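Local coordinates for UDP-N-acetylglucosamine 3-dehydrogenase (PDB 7BVJ), which catalyses the NAD(+)-dependent oxidation of the glucosamine 3-position of UDP-N-acetylglucosamine to a ketone, a step in making the diamino sugar of lipid A, at residues T173-V178 and T200-T205; P137-A142 and V206-A211; V180-V185 and L301-A306; A132-P137 and I224-R229; G117-V122 and M162-D167. One frame throughout, in Å; residues are numbered along the deposited sequence.

Contact 1: T173-V178 and T200-T205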
# COMPACT_ATOMS: atom_id res chain seq x y z
N THR A 173 1.11 -2.09 15.19
CA THR A 173 1.87 -2.60 16.33
C THR A 173 3.14 -1.81 16.61
O THR A 173 3.55 -1.70 17.77
CB THR A 173 2.24 -4.07 16.12
OG1 THR A 173 2.95 -4.20 14.88
CG2 THR A 173 0.97 -4.95 16.13
N GLY A 174 3.79 -1.27 15.58
CA GLY A 174 5.09 -0.68 15.82
C GLY A 174 6.16 -1.69 16.18
O GLY A 174 7.21 -1.31 16.70
N ALA A 175 5.94 -2.97 15.90
CA ALA A 175 6.85 -4.04 16.29
C ALA A 175 7.49 -4.66 15.05
O ALA A 175 7.14 -4.34 13.91
CB ALA A 175 6.10 -5.09 17.11
N GLU A 176 8.47 -5.54 15.29
CA GLU A 176 9.20 -6.24 14.25
C GLU A 176 8.95 -7.74 14.32
O GLU A 176 8.84 -8.30 15.41
CB GLU A 176 10.72 -5.98 14.37
CG GLU A 176 11.14 -4.57 14.00
CD GLU A 176 11.01 -3.60 15.17
OE1 GLU A 176 11.25 -4.02 16.33
OE2 GLU A 176 10.66 -2.43 14.93
N PRO A 177 8.90 -8.42 13.17
CA PRO A 177 8.64 -9.87 13.18
C PRO A 177 9.79 -10.65 13.80
O PRO A 177 10.97 -10.37 13.54
CB PRO A 177 8.48 -10.22 11.69
CG PRO A 177 8.36 -8.94 10.98
CD PRO A 177 9.10 -7.92 11.80
N VAL A 178 9.42 -11.63 14.63
CA VAL A 178 10.36 -12.60 15.18
C VAL A 178 10.22 -13.96 14.52
O VAL A 178 11.20 -14.72 14.49
CB VAL A 178 10.19 -12.76 16.71
CG1 VAL A 178 11.47 -13.33 17.33
CG2 VAL A 178 9.85 -11.50 17.34
N THR A 200 4.62 -13.79 14.19
CA THR A 200 4.80 -13.37 15.58
C THR A 200 5.81 -12.23 15.61
O THR A 200 6.94 -12.38 15.12
CB THR A 200 5.27 -14.55 16.44
OG1 THR A 200 4.49 -15.70 16.10
CG2 THR A 200 5.07 -14.25 17.92
N LEU A 201 5.39 -11.10 16.18
CA LEU A 201 6.20 -9.90 16.30
C LEU A 201 6.89 -9.85 17.66
O LEU A 201 6.60 -10.64 18.56
CB LEU A 201 5.35 -8.64 16.12
CG LEU A 201 4.51 -8.57 14.84
CD1 LEU A 201 3.79 -7.24 14.77
CD2 LEU A 201 5.35 -8.76 13.59
N ASN A 202 7.83 -8.91 17.81
CA ASN A 202 8.68 -8.91 19.00
C ASN A 202 8.02 -8.28 20.22
O ASN A 202 8.64 -8.28 21.29
CB ASN A 202 10.05 -8.26 18.69
CG ASN A 202 9.99 -6.77 18.42
OD1 ASN A 202 8.92 -6.18 18.22
ND2 ASN A 202 11.16 -6.14 18.43
N ASN A 203 6.78 -7.80 20.11
CA ASN A 203 5.99 -7.41 21.27
C ASN A 203 4.99 -8.48 21.66
O ASN A 203 4.09 -8.21 22.46
CB ASN A 203 5.25 -6.10 20.99
CG ASN A 203 4.16 -6.28 19.95
OD1 ASN A 203 4.20 -7.24 19.18
ND2 ASN A 203 3.17 -5.37 19.93
N GLY A 204 5.10 -9.68 21.07
CA GLY A 204 4.16 -10.76 21.26
C GLY A 204 2.90 -10.74 20.41
O GLY A 204 2.09 -11.67 20.53
N THR A 205 2.67 -9.71 19.59
CA THR A 205 1.51 -9.69 18.70
C THR A 205 1.60 -10.79 17.64
O THR A 205 2.67 -11.09 17.12
CB THR A 205 1.36 -8.35 17.97
OG1 THR A 205 1.31 -7.27 18.92
CG2 THR A 205 0.07 -8.32 17.15
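Pro177 and Leu201 pair at the open end of the beta hairpin made by strands 177-185 and 194-201, an antiparallel non-hydrogen-bonded pair with their CA atoms 4.0 Å apart. Beside them Val178 N gives a short backbone bond to Thr200 O (2.6 Å). Past Leu201 the pairing passes to Asn202, whose CG lies between its backbone N and carbonyl carbon (chi1 68°) and whose amide lies alongside Glu176. Asn202 OD1 accepts from Glu176 N at 3.0 Å along a nearly straight N-H (172°), with the donor above the plane of the side-chain carbonyl. Asn202 ND2 adds a weak bond to Glu176 OE1 at 3.0 Å, amide and carboxylate planes standing 81° apart, and the backbone bond from Asn202 N to Glu176 O is also weak. These bonds tie down the first corner of a type I turn, Leu201 to Gly204, that leads the chain from strand 194-201 into strand 206-215. Overlapping its end, Asn203 OD1 accepts from Thr205 N, an Asx turn. Ala175 CB packs against both asparagine side-chain oxygens, 3.2 Å from Asn202 OD1 and 3.5 Å from Asn203 OD1. Leu201 spreads its two methyls along the loop 173-177: CD2 lies against the Pro177 ring, while CD1 approaches Thr173 OG1 to 3.2 Å, a hydroxyl whose stronger partner is Thr169 O of helix 157-173. Thr173 CG2 meets Thr205 CG2 at 3.6 Å, and the hydroxyl of Thr205 is bonded to Pro137 O.

Contact 2: P137-A142 and V206-A211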
# COMPACT_ATOMS: atom_id res chain seq x y z
N PRO A 137 -2.47 -3.58 18.84
CA PRO A 137 -3.33 -4.76 18.98
C PRO A 137 -2.52 -5.96 19.41
O PRO A 137 -1.32 -6.06 19.12
CB PRO A 137 -3.91 -4.95 17.57
CG PRO A 137 -3.03 -4.13 16.67
CD PRO A 137 -2.54 -3.00 17.49
N ARG A 138 -3.19 -6.89 20.08
CA ARG A 138 -2.57 -8.14 20.49
C ARG A 138 -2.71 -9.21 19.43
O ARG A 138 -1.82 -10.07 19.30
CB ARG A 138 -3.17 -8.63 21.81
CG ARG A 138 -3.36 -7.53 22.85
CD ARG A 138 -2.04 -6.87 23.18
NE ARG A 138 -2.02 -6.26 24.50
CZ ARG A 138 -0.95 -5.67 25.02
NH1 ARG A 138 0.17 -5.62 24.32
NH2 ARG A 138 -1.00 -5.14 26.24
N TYR A 139 -3.80 -9.19 18.66
CA TYR A 139 -3.99 -10.16 17.58
C TYR A 139 -4.66 -9.48 16.38
O TYR A 139 -5.59 -8.69 16.56
CB TYR A 139 -4.83 -11.34 18.09
CG TYR A 139 -5.19 -12.41 17.09
CD1 TYR A 139 -4.22 -13.13 16.42
CD2 TYR A 139 -6.52 -12.73 16.84
CE1 TYR A 139 -4.55 -14.11 15.50
CE2 TYR A 139 -6.87 -13.70 15.94
CZ TYR A 139 -5.88 -14.40 15.27
OH TYR A 139 -6.26 -15.38 14.38
N LEU A 140 -4.18 -9.78 15.16
CA LEU A 140 -4.85 -9.34 13.94
C LEU A 140 -5.13 -10.54 13.03
O LEU A 140 -4.26 -11.39 12.83
CB LEU A 140 -4.03 -8.30 13.14
CG LEU A 140 -3.31 -7.13 13.78
CD1 LEU A 140 -1.96 -7.61 14.30
CD2 LEU A 140 -3.10 -6.02 12.77
N GLU A 141 -6.34 -10.58 12.47
CA GLU A 141 -6.80 -11.63 11.59
C GLU A 141 -7.35 -10.96 10.34
O GLU A 141 -8.29 -10.17 10.44
CB GLU A 141 -7.90 -12.44 12.28
CG GLU A 141 -7.89 -13.90 12.03
CD GLU A 141 -8.86 -14.63 12.94
OE1 GLU A 141 -10.03 -14.21 13.05
OE2 GLU A 141 -8.44 -15.64 13.55
N ALA A 142 -6.79 -11.25 9.17
CA ALA A 142 -7.22 -10.52 7.98
C ALA A 142 -7.41 -11.45 6.79
O ALA A 142 -6.76 -12.50 6.69
CB ALA A 142 -6.24 -9.37 7.62
N VAL A 206 0.45 -11.39 17.32
CA VAL A 206 0.34 -12.42 16.29
C VAL A 206 -0.56 -11.88 15.19
O VAL A 206 -1.63 -11.33 15.48
CB VAL A 206 -0.21 -13.75 16.87
CG1 VAL A 206 -0.59 -14.74 15.73
CG2 VAL A 206 0.80 -14.38 17.81
N ALA A 207 -0.13 -12.04 13.95
CA ALA A 207 -0.92 -11.67 12.77
C ALA A 207 -1.18 -12.92 11.94
O ALA A 207 -0.25 -13.65 11.61
CB ALA A 207 -0.19 -10.63 11.90
N ASN A 208 -2.44 -13.14 11.57
CA ASN A 208 -2.90 -14.33 10.86
C ASN A 208 -3.57 -13.83 9.59
O ASN A 208 -4.76 -13.49 9.60
CB ASN A 208 -3.86 -15.16 11.78
CG ASN A 208 -4.64 -16.22 11.03
OD1 ASN A 208 -4.27 -16.61 9.92
ND2 ASN A 208 -5.72 -16.69 11.63
N LEU A 209 -2.80 -13.79 8.49
CA LEU A 209 -3.14 -13.02 7.29
C LEU A 209 -3.35 -13.93 6.09
O LEU A 209 -2.42 -14.64 5.69
CB LEU A 209 -2.04 -12.01 6.97
CG LEU A 209 -1.59 -11.17 8.16
CD1 LEU A 209 -0.57 -10.13 7.69
CD2 LEU A 209 -2.81 -10.49 8.76
N ALA A 210 -4.53 -13.87 5.49
CA ALA A 210 -4.88 -14.70 4.35
C ALA A 210 -5.04 -13.84 3.10
O ALA A 210 -5.52 -12.71 3.17
CB ALA A 210 -6.16 -15.50 4.63
N ALA A 211 -4.62 -14.38 1.96
CA ALA A 211 -4.81 -13.69 0.69
C ALA A 211 -5.07 -14.72 -0.40
O ALA A 211 -4.52 -15.82 -0.36
CB ALA A 211 -3.60 -12.82 0.34
O HOH W 1 -7.26 -14.63 8.41
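Tyr139 and Val206 begin a parallel strand pair in the mixed sheet of the C-terminal Gfo/Idh/MocA domain; strands 139-142 and 206-211 run within 1° of each other, their axes coming within 4.8 Å. The tyrosine CG is anti to the backbone N (chi1 177°), and from CB outward the ring rises from the sheet and runs forward toward Asn208, beside the neighbouring strand. CB and CG lie loosely against Val206 O, which CD1 approaches to 3.3 Å. CE1 comes next, 4.0 Å from Val206 CG1 and 3.9 Å from Asn208 CB, against which CZ also lies. At the tip, OH accepts a straight bond from Asn208 ND2 (3.1 Å, 170°) that lies in the amide plane; the two side chains run side by side. The same hydroxyl bonds to Glu141 OE2, at a modelled distance too short to be trusted. A phenylalanine in place of Tyr139 would probably leave Asn208 ND2 without its acceptor and the amide freer to turn. On the other side of Tyr139, strand 219-225 supplies Phe225, whose ring meets the tyrosine's and which faces Arg138 and Tyr139 together, a classic beta bulge. Leu140, Ala142, Ala207 and Leu209 point to the opposite face, toward helix 157-173, with Ala142 CB 3.8 Å from Leu209 CD2. The backbone ladder runs from Arg138 O and Val206 N to Ala142 O and Ala210 N. Near its end a water donates to Ala142 O at 2.8 Å and to Asn208 O at 3.0 Å.

Contact 3: V180-V185 and L301-A306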
# COMPACT_ATOMS: atom_id res chain seq x y z
N VAL A 180 7.98 -16.09 11.24
CA VAL A 180 7.02 -16.11 10.15
C VAL A 180 6.85 -17.56 9.70
O VAL A 180 7.84 -18.23 9.38
CB VAL A 180 7.44 -15.22 8.97
CG1 VAL A 180 8.86 -15.51 8.58
CG2 VAL A 180 6.54 -15.46 7.79
N ARG A 181 5.62 -18.04 9.72
CA ARG A 181 5.29 -19.32 9.15
C ARG A 181 4.17 -19.08 8.16
O ARG A 181 3.43 -18.11 8.30
CB ARG A 181 4.85 -20.34 10.21
CG ARG A 181 5.91 -20.60 11.24
CD ARG A 181 5.31 -21.24 12.48
NE ARG A 181 5.87 -22.57 12.71
CZ ARG A 181 7.10 -22.78 13.17
NH1 ARG A 181 7.90 -21.75 13.45
NH2 ARG A 181 7.54 -24.03 13.35
N ALA A 182 4.05 -19.95 7.17
CA ALA A 182 3.08 -19.72 6.12
C ALA A 182 2.75 -21.03 5.42
O ALA A 182 3.51 -22.01 5.48
CB ALA A 182 3.58 -18.68 5.11
N VAL A 183 1.59 -21.04 4.76
CA VAL A 183 1.17 -22.11 3.87
C VAL A 183 0.69 -21.48 2.58
O VAL A 183 0.27 -20.32 2.54
CB VAL A 183 0.06 -22.99 4.48
CG1 VAL A 183 0.52 -23.59 5.77
CG2 VAL A 183 -1.22 -22.15 4.68
N GLY A 184 0.74 -22.28 1.52
CA GLY A 184 0.30 -21.83 0.21
C GLY A 184 -0.43 -22.95 -0.51
O GLY A 184 -0.20 -24.13 -0.25
N VAL A 185 -1.33 -22.55 -1.40
CA VAL A 185 -2.05 -23.48 -2.26
C VAL A 185 -1.94 -22.96 -3.69
O VAL A 185 -2.30 -21.80 -3.97
CB VAL A 185 -3.51 -23.65 -1.84
CG1 VAL A 185 -4.26 -24.49 -2.85
CG2 VAL A 185 -3.61 -24.28 -0.45
N LEU A 301 8.82 -10.54 1.82
CA LEU A 301 9.75 -11.51 1.26
C LEU A 301 9.91 -12.71 2.19
O LEU A 301 9.97 -13.85 1.73
CB LEU A 301 11.08 -10.83 0.96
CG LEU A 301 11.05 -9.79 -0.18
CD1 LEU A 301 12.33 -8.97 -0.19
CD2 LEU A 301 10.86 -10.46 -1.55
N GLN A 302 9.94 -12.48 3.51
CA GLN A 302 9.95 -13.62 4.43
C GLN A 302 8.73 -14.51 4.23
O GLN A 302 8.84 -15.75 4.13
CB GLN A 302 10.02 -13.13 5.87
CG GLN A 302 11.43 -13.16 6.45
CD GLN A 302 11.42 -13.18 7.97
OE1 GLN A 302 11.68 -14.21 8.59
NE2 GLN A 302 11.10 -12.03 8.59
N VAL A 303 7.55 -13.90 4.14
CA VAL A 303 6.34 -14.69 3.92
C VAL A 303 6.45 -15.47 2.61
O VAL A 303 6.14 -16.66 2.56
CB VAL A 303 5.08 -13.80 3.93
CG1 VAL A 303 3.88 -14.62 3.46
CG2 VAL A 303 4.81 -13.24 5.36
N ARG A 304 6.85 -14.80 1.53
CA ARG A 304 6.88 -15.46 0.23
C ARG A 304 7.87 -16.62 0.22
O ARG A 304 7.60 -17.66 -0.38
CB ARG A 304 7.23 -14.46 -0.87
CG ARG A 304 7.13 -15.06 -2.25
CD ARG A 304 7.14 -13.98 -3.30
NE ARG A 304 8.47 -13.43 -3.51
CZ ARG A 304 8.74 -12.51 -4.43
NH1 ARG A 304 7.78 -12.06 -5.23
NH2 ARG A 304 9.98 -12.06 -4.58
N VAL A 305 9.03 -16.45 0.85
CA VAL A 305 9.99 -17.53 0.92
C VAL A 305 9.38 -18.71 1.66
O VAL A 305 9.52 -19.87 1.25
CB VAL A 305 11.29 -17.06 1.58
CG1 VAL A 305 12.05 -18.23 2.19
CG2 VAL A 305 12.17 -16.30 0.59
N ALA A 306 8.67 -18.43 2.76
CA ALA A 306 8.01 -19.50 3.50
C ALA A 306 6.96 -20.19 2.64
O ALA A 306 6.80 -21.42 2.70
CB ALA A 306 7.37 -18.93 4.77
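Val180 and Ala182 meet Gln302, Val303 and Ala306 in a small, mainly apolar strand-on-helix packing, where the edge strand 177-185 of the mixed sheet lies across helix 290-312. The segment axes come within 7.3 Å and cross at -50°, and the closest backbones are those of Ala182 and Ala306, with CA atoms 5.6 Å apart. Such nearness is possible because two alanines face each other there: Ala182 CB touches Ala306 CB at 3.8 Å and lies a little farther from Val303 O. Along the strand, CB points to the helix at Val180 and Ala182, and away from it at Arg181 and Val183. Val180 reaches over with both methyls. Its CG1 lies between the backbone N and the carbonyl carbon (chi1 50°) and meets the amide end of Gln302, 3.1 Å from OE1. Its CG2 is anti to the backbone N and packs on Val303 CG2 at 3.7 Å, the two side chains crossing obliquely. Val180 thus straddles two successive residues of the helix, while Ala182 bears on the next turn. Val303 is buried because it is also wedged against Ile158, Met162 and Leu166 of helix 157-173 and against Ala197 of strand 194-201. Farther along helix 290-312, Val307 touches Ala182 and Phe310 reaches Val183, extending the seam by which this C-terminal helix lies against helix 157-173 and the edge of the sheet.

Contact 4: A132-P137 and I224-R229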
# COMPACT_ATOMS: atom_id res chain seq x y z
N ALA A 132 -8.08 6.81 17.49
CA ALA A 132 -8.63 6.36 18.77
C ALA A 132 -7.56 6.00 19.80
O ALA A 132 -7.89 5.89 20.98
CB ALA A 132 -9.55 5.16 18.55
N GLY A 133 -6.30 5.83 19.39
CA GLY A 133 -5.22 5.55 20.34
C GLY A 133 -5.41 4.33 21.22
O GLY A 133 -5.25 4.41 22.44
N PHE A 134 -5.75 3.19 20.62
CA PHE A 134 -5.96 1.95 21.36
C PHE A 134 -4.67 1.23 21.72
O PHE A 134 -4.71 0.26 22.49
CB PHE A 134 -6.86 1.01 20.56
CG PHE A 134 -8.27 1.48 20.48
CD1 PHE A 134 -8.77 2.38 21.42
CD2 PHE A 134 -9.11 1.03 19.49
CE1 PHE A 134 -10.07 2.82 21.36
CE2 PHE A 134 -10.43 1.47 19.43
CZ PHE A 134 -10.91 2.36 20.36
N GLY A 135 -3.53 1.67 21.25
CA GLY A 135 -2.31 0.92 21.46
C GLY A 135 -2.16 -0.19 20.45
O GLY A 135 -2.99 -0.42 19.57
N ALA A 136 -1.04 -0.90 20.57
CA ALA A 136 -0.76 -2.02 19.69
C ALA A 136 -1.79 -3.13 19.90
O ALA A 136 -1.97 -3.60 21.03
CB ALA A 136 0.65 -2.56 19.96
N PRO A 137 -2.47 -3.58 18.84
CA PRO A 137 -3.33 -4.76 18.98
C PRO A 137 -2.52 -5.96 19.41
O PRO A 137 -1.32 -6.06 19.12
CB PRO A 137 -3.91 -4.95 17.57
CG PRO A 137 -3.03 -4.13 16.67
CD PRO A 137 -2.54 -3.00 17.49
N ILE A 224 -9.48 -7.21 14.62
CA ILE A 224 -8.38 -6.72 15.43
C ILE A 224 -8.77 -6.86 16.90
O ILE A 224 -9.86 -6.44 17.30
CB ILE A 224 -8.05 -5.26 15.08
CG1 ILE A 224 -7.94 -5.07 13.56
CG2 ILE A 224 -6.81 -4.83 15.80
CD1 ILE A 224 -7.55 -3.67 13.14
N PHE A 225 -7.88 -7.46 17.69
CA PHE A 225 -8.14 -7.77 19.09
C PHE A 225 -7.11 -7.06 19.97
O PHE A 225 -5.90 -7.30 19.85
CB PHE A 225 -8.08 -9.28 19.34
CG PHE A 225 -9.08 -10.08 18.55
CD1 PHE A 225 -10.23 -10.58 19.14
CD2 PHE A 225 -8.84 -10.37 17.20
CE1 PHE A 225 -11.14 -11.33 18.40
CE2 PHE A 225 -9.75 -11.12 16.46
CZ PHE A 225 -10.90 -11.59 17.06
N TRP A 226 -7.61 -6.20 20.85
CA TRP A 226 -6.88 -5.67 21.99
C TRP A 226 -7.37 -6.38 23.24
O TRP A 226 -8.30 -7.18 23.20
CB TRP A 226 -7.07 -4.16 22.13
CG TRP A 226 -6.55 -3.32 21.00
CD1 TRP A 226 -5.35 -2.67 20.94
CD2 TRP A 226 -7.23 -3.01 19.77
NE1 TRP A 226 -5.23 -2.00 19.76
CE2 TRP A 226 -6.37 -2.19 19.02
CE3 TRP A 226 -8.47 -3.37 19.23
CZ2 TRP A 226 -6.71 -1.70 17.75
CZ3 TRP A 226 -8.81 -2.89 17.99
CH2 TRP A 226 -7.94 -2.05 17.26
N GLN A 227 -6.73 -6.07 24.37
CA GLN A 227 -7.13 -6.68 25.64
C GLN A 227 -8.56 -6.33 26.03
O GLN A 227 -9.19 -7.09 26.78
CB GLN A 227 -6.17 -6.24 26.74
CG GLN A 227 -6.11 -7.17 27.92
CD GLN A 227 -4.71 -7.33 28.45
OE1 GLN A 227 -3.73 -6.97 27.77
NE2 GLN A 227 -4.59 -7.88 29.65
N ASP A 228 -9.09 -5.21 25.56
CA ASP A 228 -10.42 -4.80 25.98
C ASP A 228 -11.33 -4.38 24.83
O ASP A 228 -12.40 -3.83 25.09
CB ASP A 228 -10.33 -3.65 26.99
CG ASP A 228 -9.76 -4.09 28.31
OD1 ASP A 228 -10.30 -5.06 28.89
OD2 ASP A 228 -8.76 -3.47 28.76
N ARG A 229 -10.94 -4.65 23.58
CA ARG A 229 -11.71 -4.20 22.43
C ARG A 229 -11.62 -5.21 21.31
O ARG A 229 -10.67 -5.99 21.21
CB ARG A 229 -11.22 -2.84 21.90
CG ARG A 229 -11.84 -1.66 22.58
CD ARG A 229 -10.93 -0.46 22.58
NE ARG A 229 -10.96 0.23 23.87
CZ ARG A 229 -12.04 0.81 24.40
NH1 ARG A 229 -13.20 0.82 23.74
NH2 ARG A 229 -11.96 1.40 25.59
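Trp226 is sandwiched by Phe134 and Pro137. Its CG is anti to the carbonyl carbon (chi1 -64°); the indole beyond it stands between Phe134 and Pro137. Phe134 CB lies over one face, 3.8 Å from the centroid of the five-membered ring, and Pro137 CA over the opposite face at 3.7 Å, both CH-pi contacts. The phenyl ring of Phe134 turns its edge to the six-membered ring of Trp226, a T-shaped pair with planes at 76° and centroids 5.2 Å apart. At the indole edge, Trp226 NE1 donates to Gly135 O at 2.7 Å; the oxygen lies in the indole plane, while the donor stands above the plane of the glycine carbonyl. An alanine at Trp226 would probably leave Gly135 O without this N-H and open a gap between Phe134 and Pro137. Phe134 is itself covered: Ala132 CB lies toward the rim of one face and Arg229 CD over the centre of the other, 3.5 Å from the centroid of the Phe134 ring. The Arg229 guanidinium is turned almost parallel to that ring, 10° from its plane. Pro137 and Ile224 lie side by side, Pro137 CB and Ile224 CG2 tightly packed at 3.4 Å. The contact thus fastens the loop between helix 124-132 and strand 139-147 onto the turn joining strands 219-225 and 229-234. Around it, in strand 239-245, Ile242 touches Phe134 and His244 touches Arg229, and Leu172 of helix 157-173 packs on Pro137 and Ile224.

Contact 5: G117-V122 and M162-D167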
# COMPACT_ATOMS: atom_id res chain seq x y z
N GLY A 117 3.52 3.97 -2.10
CA GLY A 117 2.08 3.94 -2.21
C GLY A 117 1.37 2.82 -1.47
O GLY A 117 0.80 1.91 -2.08
N HIS A 118 1.37 2.88 -0.13
CA HIS A 118 0.67 1.91 0.70
C HIS A 118 -0.68 2.49 1.09
O HIS A 118 -0.89 2.98 2.21
CB HIS A 118 1.53 1.52 1.89
CG HIS A 118 2.55 0.48 1.56
ND1 HIS A 118 2.20 -0.81 1.22
CD2 HIS A 118 3.90 0.54 1.47
CE1 HIS A 118 3.29 -1.51 0.97
NE2 HIS A 118 4.34 -0.71 1.11
N ILE A 119 -1.62 2.36 0.15
CA ILE A 119 -2.88 3.09 0.17
C ILE A 119 -3.73 2.79 1.42
O ILE A 119 -4.42 3.69 1.93
CB ILE A 119 -3.67 2.82 -1.13
CG1 ILE A 119 -4.83 3.81 -1.28
CG2 ILE A 119 -4.14 1.35 -1.22
CD1 ILE A 119 -5.21 4.12 -2.72
N LYS A 120 -3.66 1.57 1.95
CA LYS A 120 -4.53 1.08 3.07
C LYS A 120 -4.28 1.89 4.34
O LYS A 120 -5.09 1.87 5.17
CB LYS A 120 -4.25 -0.40 3.31
CG LYS A 120 -5.35 -1.38 2.99
CD LYS A 120 -5.51 -1.68 1.55
CE LYS A 120 -6.79 -1.08 1.03
NZ LYS A 120 -6.84 -1.14 -0.44
N ARG A 121 -3.15 2.56 4.43
CA ARG A 121 -2.88 3.39 5.59
C ARG A 121 -3.83 4.57 5.66
O ARG A 121 -4.11 5.06 6.76
CB ARG A 121 -1.45 3.91 5.57
CG ARG A 121 -0.37 2.87 5.75
CD ARG A 121 0.94 3.53 6.02
NE ARG A 121 2.00 2.57 6.34
CZ ARG A 121 3.06 2.88 7.07
NH1 ARG A 121 3.20 4.11 7.53
NH2 ARG A 121 3.99 1.98 7.33
N VAL A 122 -4.32 5.07 4.52
CA VAL A 122 -5.21 6.24 4.53
C VAL A 122 -6.68 5.82 4.44
O VAL A 122 -7.56 6.68 4.35
CB VAL A 122 -4.84 7.27 3.43
CG1 VAL A 122 -3.35 7.61 3.47
CG2 VAL A 122 -5.23 6.80 2.06
N MET A 162 -1.22 -9.50 0.08
CA MET A 162 -1.03 -9.65 1.51
C MET A 162 -0.22 -8.50 2.09
O MET A 162 -0.38 -8.17 3.27
CB MET A 162 -0.34 -10.98 1.83
CG MET A 162 -0.56 -11.39 3.28
SD MET A 162 0.47 -12.75 3.80
CE MET A 162 -0.45 -14.17 3.16
N ILE A 163 0.61 -7.88 1.26
CA ILE A 163 1.49 -6.82 1.73
C ILE A 163 0.71 -5.67 2.35
O ILE A 163 1.23 -4.98 3.23
CB ILE A 163 2.38 -6.34 0.57
CG1 ILE A 163 3.56 -5.52 1.09
CG2 ILE A 163 1.55 -5.54 -0.42
CD1 ILE A 163 4.68 -5.40 0.12
N HIS A 164 -0.56 -5.49 1.95
CA HIS A 164 -1.41 -4.48 2.59
C HIS A 164 -1.56 -4.74 4.07
O HIS A 164 -1.32 -3.86 4.91
CB HIS A 164 -2.80 -4.46 1.94
CG HIS A 164 -2.81 -3.91 0.55
ND1 HIS A 164 -2.34 -2.65 0.25
CD2 HIS A 164 -3.24 -4.44 -0.62
CE1 HIS A 164 -2.49 -2.43 -1.04
NE2 HIS A 164 -3.02 -3.50 -1.59
N ASP A 165 -1.97 -5.96 4.42
CA ASP A 165 -2.23 -6.27 5.81
C ASP A 165 -0.95 -6.54 6.58
O ASP A 165 -0.89 -6.24 7.78
CB ASP A 165 -3.20 -7.45 5.88
CG ASP A 165 -4.47 -7.18 5.09
OD1 ASP A 165 -5.09 -6.12 5.34
OD2 ASP A 165 -4.81 -7.98 4.18
N LEU A 166 0.09 -7.03 5.92
CA LEU A 166 1.40 -7.03 6.57
C LEU A 166 1.80 -5.61 6.98
O LEU A 166 2.26 -5.40 8.12
CB LEU A 166 2.44 -7.65 5.64
CG LEU A 166 2.29 -9.17 5.44
CD1 LEU A 166 3.04 -9.69 4.19
CD2 LEU A 166 2.75 -9.95 6.69
N ASP A 167 1.61 -4.63 6.09
CA ASP A 167 1.98 -3.26 6.41
C ASP A 167 1.12 -2.71 7.55
O ASP A 167 1.64 -2.07 8.47
CB ASP A 167 1.85 -2.38 5.17
CG ASP A 167 2.12 -0.92 5.47
OD1 ASP A 167 3.21 -0.62 6.03
OD2 ASP A 167 1.25 -0.08 5.16
O HOH W 2 -0.95 -0.61 1.80
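The imidazole of His164 carries Lys120 CD over one face, 3.8 Å from the ring centroid, and a water in its plane at the edge. The His118 ring shares that water at its own edge, where Ile163 CG1 also lies, 4.0 Å from CE1, and has the Asp167 carboxylate over one face, offset toward the rim. The water joins His118 ND1 at 3.2 Å to His164 ND1 at 2.9 Å, with a weak bond from Lys120 N. The guanidinium of Arg121 meets Asp167 edge to edge and nearly coplanar (10°). It grips side-on, NE to OD2 and NH2 to OD1, each at 3.0 Å and each on a syn lone pair. With its chain extended from CG to NE, Arg121 thus ties the 3-10 segment 119-121 to helix 157-173. Lys91 touches both histidines, and either Lys91 or His164 is likely to be the base that deprotonates the substrate 3''-hydroxyl. Lys120 and the water probably help to hold the ring of His164, one of the two candidates, while Arg121 probably balances much of the charge that Asp167 would otherwise present to His118.

How the contacts relate
Contacts 1 to 4 all reach the mixed sheet of the C-terminal domain; contact 5 lies where that domain meets the Rossmann domain, its centre about 4 Å from that of the chain. Contacts 1, 2 and 4 touch one another, their centres 12 to 14 Å apart, and contacts 2 and 4 share Pro137. Contact 3 lies farther along strand 177-185, centre to centre about 26 Å from contact 4. Helix 157-173 connects them: it supplies a segment of contact 5, its last residue opens contact 1, and its side chains pack on contacts 2, 3 and 4. Along the chain, contact 5 closes before contacts 1 and 3 open. The helix bearing His164, a candidate catalytic base, is thus backed by the sheet.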